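Local coordinates for protein uracil-DNA glycosylase (Sulfolobus tokodaii str. 7, PDB 4ZBY) that belongs to the uracil-DNA glycosylase superfamily, carries an iron/sulfur cluster and holds uracil in a pocket at the end of its central sheet, at residues A[34-42]-A[115-125]. Residues are numbered along the deposited sequence; the frame is centred on the assembly and turned at random.
Sequences KAEIMFVGE and PKIIVTLGRHS. With URA (uracil), chain C.
Strands 37-41 and 117-121 run parallel at the heart of the central sheet of this uracil-DNA glycosylase fold; the C-terminal end of strand 37-41 leads into the uracil pocket, while strand 117-121 passes into helix 123-133. Peptide hydrogen bonds alternate between them, from Ile117 N to Glu36 O, Met38 N to Ile117 O, Val119 N to Met38 O and Val40 N to Val119 O, where the last spans 2.9 Å. On the face packed against helix 58-71, the Phe39 ring lies beside Val119 and points the same way, with CD1 3.6 Å from Val119 CB; Val119 CG2 also meets Ile37 CG2 at 3.8 Å. The other face, packed against helix 96-113, pairs Val40 CG2 with Ile118 CG2, while the extended Met38 side chain sets CB and SD against Pro115 CG.

Where the strands end, Val40 O takes two bonds from opposite faces of its carbonyl plane: Leu121 N at 2.9 Å and Ser125 OG at 3.0 Å. In the first turn of helix 123-133, a chi1 of 63° turns the Ser125 hydroxyl to Val40 O, which it meets from above the carbonyl plane. The helix start is thus tied directly to the strand that enters the pocket. There Glu42 N donates to O2 of uracil at 2.9 Å, a ligand also held by Phe55, Asn82 and His164. Glu42 is extended throughout (chi1 176°) and lays its carboxylate over one face of the His124 imidazole, the planes 25° apart; a water in the ring plane lies 2.8 Å from His124 ND1.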
# COMPACT_ATOMS: atom_id res chain seq x y z
N LYS A 34 13.98 5.94 0.86
CA LYS A 34 13.79 7.25 0.22
C LYS A 34 13.01 7.07 -1.08
O LYS A 34 13.12 7.87 -2.03
CB LYS A 34 15.14 7.93 -0.01
CG LYS A 34 15.89 8.18 1.30
CD LYS A 34 17.14 9.03 1.14
CE LYS A 34 17.69 9.44 2.50
NZ LYS A 34 18.94 10.24 2.37
N ALA A 35 12.15 6.05 -1.11
CA ALA A 35 11.27 5.85 -2.27
C ALA A 35 10.44 7.09 -2.59
O ALA A 35 9.86 7.73 -1.72
CB ALA A 35 10.32 4.66 -2.04
N GLU A 36 10.38 7.41 -3.87
CA GLU A 36 9.42 8.44 -4.29
C GLU A 36 8.00 7.91 -4.38
O GLU A 36 7.05 8.68 -4.26
CB GLU A 36 9.82 9.04 -5.62
CG GLU A 36 11.05 9.92 -5.44
CD GLU A 36 11.44 10.62 -6.72
OE1 GLU A 36 10.81 10.36 -7.76
OE2 GLU A 36 12.38 11.44 -6.67
N ILE A 37 7.85 6.61 -4.62
CA ILE A 37 6.51 6.01 -4.69
C ILE A 37 6.34 4.93 -3.64
O ILE A 37 7.12 3.99 -3.51
CB ILE A 37 6.22 5.39 -6.07
CG1 ILE A 37 6.57 6.38 -7.19
CG2 ILE A 37 4.76 4.89 -6.12
CD1 ILE A 37 6.36 5.86 -8.62
N MET A 38 5.27 5.06 -2.88
CA MET A 38 4.96 4.11 -1.83
C MET A 38 3.64 3.45 -2.22
O MET A 38 2.69 4.14 -2.61
CB MET A 38 4.88 4.85 -0.48
CG MET A 38 4.56 4.01 0.72
SD MET A 38 4.75 5.09 2.20
CE MET A 38 4.29 3.86 3.40
N PHE A 39 3.59 2.12 -2.19
CA PHE A 39 2.36 1.36 -2.50
C PHE A 39 1.79 0.81 -1.22
O PHE A 39 2.52 0.23 -0.42
CB PHE A 39 2.66 0.20 -3.47
CG PHE A 39 3.15 0.67 -4.80
CD1 PHE A 39 2.25 0.89 -5.84
CD2 PHE A 39 4.48 0.96 -4.98
CE1 PHE A 39 2.69 1.36 -7.07
CE2 PHE A 39 4.95 1.44 -6.21
CZ PHE A 39 4.05 1.64 -7.25
N VAL A 40 0.50 0.98 -1.03
CA VAL A 40 -0.14 0.46 0.19
C VAL A 40 -1.33 -0.39 -0.16
O VAL A 40 -2.29 0.10 -0.74
CB VAL A 40 -0.61 1.61 1.13
CG1 VAL A 40 -1.12 1.05 2.46
CG2 VAL A 40 0.52 2.61 1.36
N GLY A 41 -1.25 -1.67 0.20
CA GLY A 41 -2.39 -2.56 0.02
C GLY A 41 -3.22 -2.74 1.28
O GLY A 41 -3.14 -1.97 2.23
N GLU A 42 -4.04 -3.78 1.26
CA GLU A 42 -4.97 -4.09 2.35
C GLU A 42 -4.29 -4.86 3.50
O GLU A 42 -4.14 -4.34 4.62
CB GLU A 42 -6.15 -4.90 1.81
CG GLU A 42 -7.13 -5.35 2.89
CD GLU A 42 -8.23 -6.25 2.35
OE1 GLU A 42 -8.32 -6.44 1.11
OE2 GLU A 42 -9.01 -6.77 3.18
N PRO A 115 7.04 9.93 0.86
CA PRO A 115 7.09 9.73 -0.59
C PRO A 115 6.41 10.86 -1.37
O PRO A 115 5.51 11.58 -0.86
CB PRO A 115 6.35 8.42 -0.77
CG PRO A 115 5.29 8.47 0.34
CD PRO A 115 6.03 9.08 1.51
N LYS A 116 6.85 11.04 -2.62
CA LYS A 116 6.17 11.96 -3.53
C LYS A 116 4.73 11.50 -3.80
O LYS A 116 3.82 12.32 -3.94
CB LYS A 116 6.95 12.03 -4.86
CG LYS A 116 6.32 12.99 -5.89
CD LYS A 116 7.18 13.02 -7.18
CE LYS A 116 6.71 14.13 -8.13
NZ LYS A 116 7.54 14.18 -9.38
N ILE A 117 4.57 10.20 -3.95
CA ILE A 117 3.30 9.60 -4.33
C ILE A 117 3.00 8.42 -3.42
O ILE A 117 3.89 7.58 -3.18
CB ILE A 117 3.32 9.11 -5.79
CG1 ILE A 117 3.55 10.27 -6.75
CG2 ILE A 117 2.04 8.32 -6.17
CD1 ILE A 117 4.03 9.83 -8.11
N ILE A 118 1.76 8.35 -2.93
CA ILE A 118 1.27 7.11 -2.33
C ILE A 118 0.21 6.53 -3.25
O ILE A 118 -0.80 7.18 -3.53
CB ILE A 118 0.66 7.32 -0.94
CG1 ILE A 118 1.74 7.78 0.04
CG2 ILE A 118 0.04 6.02 -0.45
CD1 ILE A 118 1.18 8.30 1.37
N VAL A 119 0.44 5.31 -3.72
CA VAL A 119 -0.57 4.60 -4.51
C VAL A 119 -1.36 3.70 -3.56
O VAL A 119 -0.78 2.80 -2.95
CB VAL A 119 0.08 3.76 -5.62
CG1 VAL A 119 -0.95 3.02 -6.43
CG2 VAL A 119 0.95 4.65 -6.50
N THR A 120 -2.65 3.99 -3.40
CA THR A 120 -3.47 3.20 -2.47
C THR A 120 -4.21 2.18 -3.30
O THR A 120 -5.14 2.49 -4.07
CB THR A 120 -4.44 4.05 -1.60
OG1 THR A 120 -5.24 4.88 -2.43
CG2 THR A 120 -3.67 4.96 -0.64
N LEU A 121 -3.78 0.94 -3.14
CA LEU A 121 -4.28 -0.19 -3.91
C LEU A 121 -5.50 -0.76 -3.21
O LEU A 121 -5.38 -1.52 -2.24
CB LEU A 121 -3.19 -1.28 -4.05
CG LEU A 121 -1.86 -0.86 -4.69
CD1 LEU A 121 -0.80 -1.95 -4.40
CD2 LEU A 121 -2.05 -0.65 -6.20
N GLY A 122 -6.68 -0.39 -3.70
CA GLY A 122 -7.93 -0.99 -3.21
C GLY A 122 -8.63 -0.12 -2.18
O GLY A 122 -8.10 0.91 -1.74
N ARG A 123 -9.81 -0.58 -1.76
CA ARG A 123 -10.69 0.26 -0.96
C ARG A 123 -10.24 0.46 0.47
O ARG A 123 -10.53 1.48 1.06
CB ARG A 123 -12.12 -0.31 -0.95
CG ARG A 123 -12.25 -1.72 -0.34
CD ARG A 123 -13.70 -2.19 -0.45
NE ARG A 123 -13.96 -3.51 0.15
CZ ARG A 123 -14.43 -3.69 1.39
NH1 ARG A 123 -14.67 -2.65 2.18
NH2 ARG A 123 -14.69 -4.92 1.83
N HIS A 124 -9.58 -0.53 1.06
CA HIS A 124 -9.24 -0.41 2.47
C HIS A 124 -8.14 0.62 2.67
O HIS A 124 -8.24 1.48 3.55
CB HIS A 124 -8.81 -1.76 3.04
CG HIS A 124 -9.93 -2.74 3.12
ND1 HIS A 124 -10.18 -3.68 2.13
CD2 HIS A 124 -10.91 -2.90 4.04
CE1 HIS A 124 -11.24 -4.39 2.46
NE2 HIS A 124 -11.70 -3.94 3.62
N SER A 125 -7.09 0.51 1.88
CA SER A 125 -5.97 1.42 2.04
C SER A 125 -6.39 2.82 1.61
O SER A 125 -6.01 3.82 2.23
CB SER A 125 -4.75 0.94 1.24
OG SER A 125 -5.06 0.94 -0.14
N1 URA C . -2.98 -8.25 -0.99
C2 URA C . -2.63 -7.11 -0.36
O2 URA C . -3.43 -6.24 -0.06
N3 URA C . -1.38 -7.05 0.11
C4 URA C . -0.44 -8.02 0.00
O4 URA C . 0.69 -7.80 0.41
C5 URA C . -0.84 -9.19 -0.67
C6 URA C . -2.09 -9.29 -1.17
O HOH W 1 -8.78 -3.34 -0.27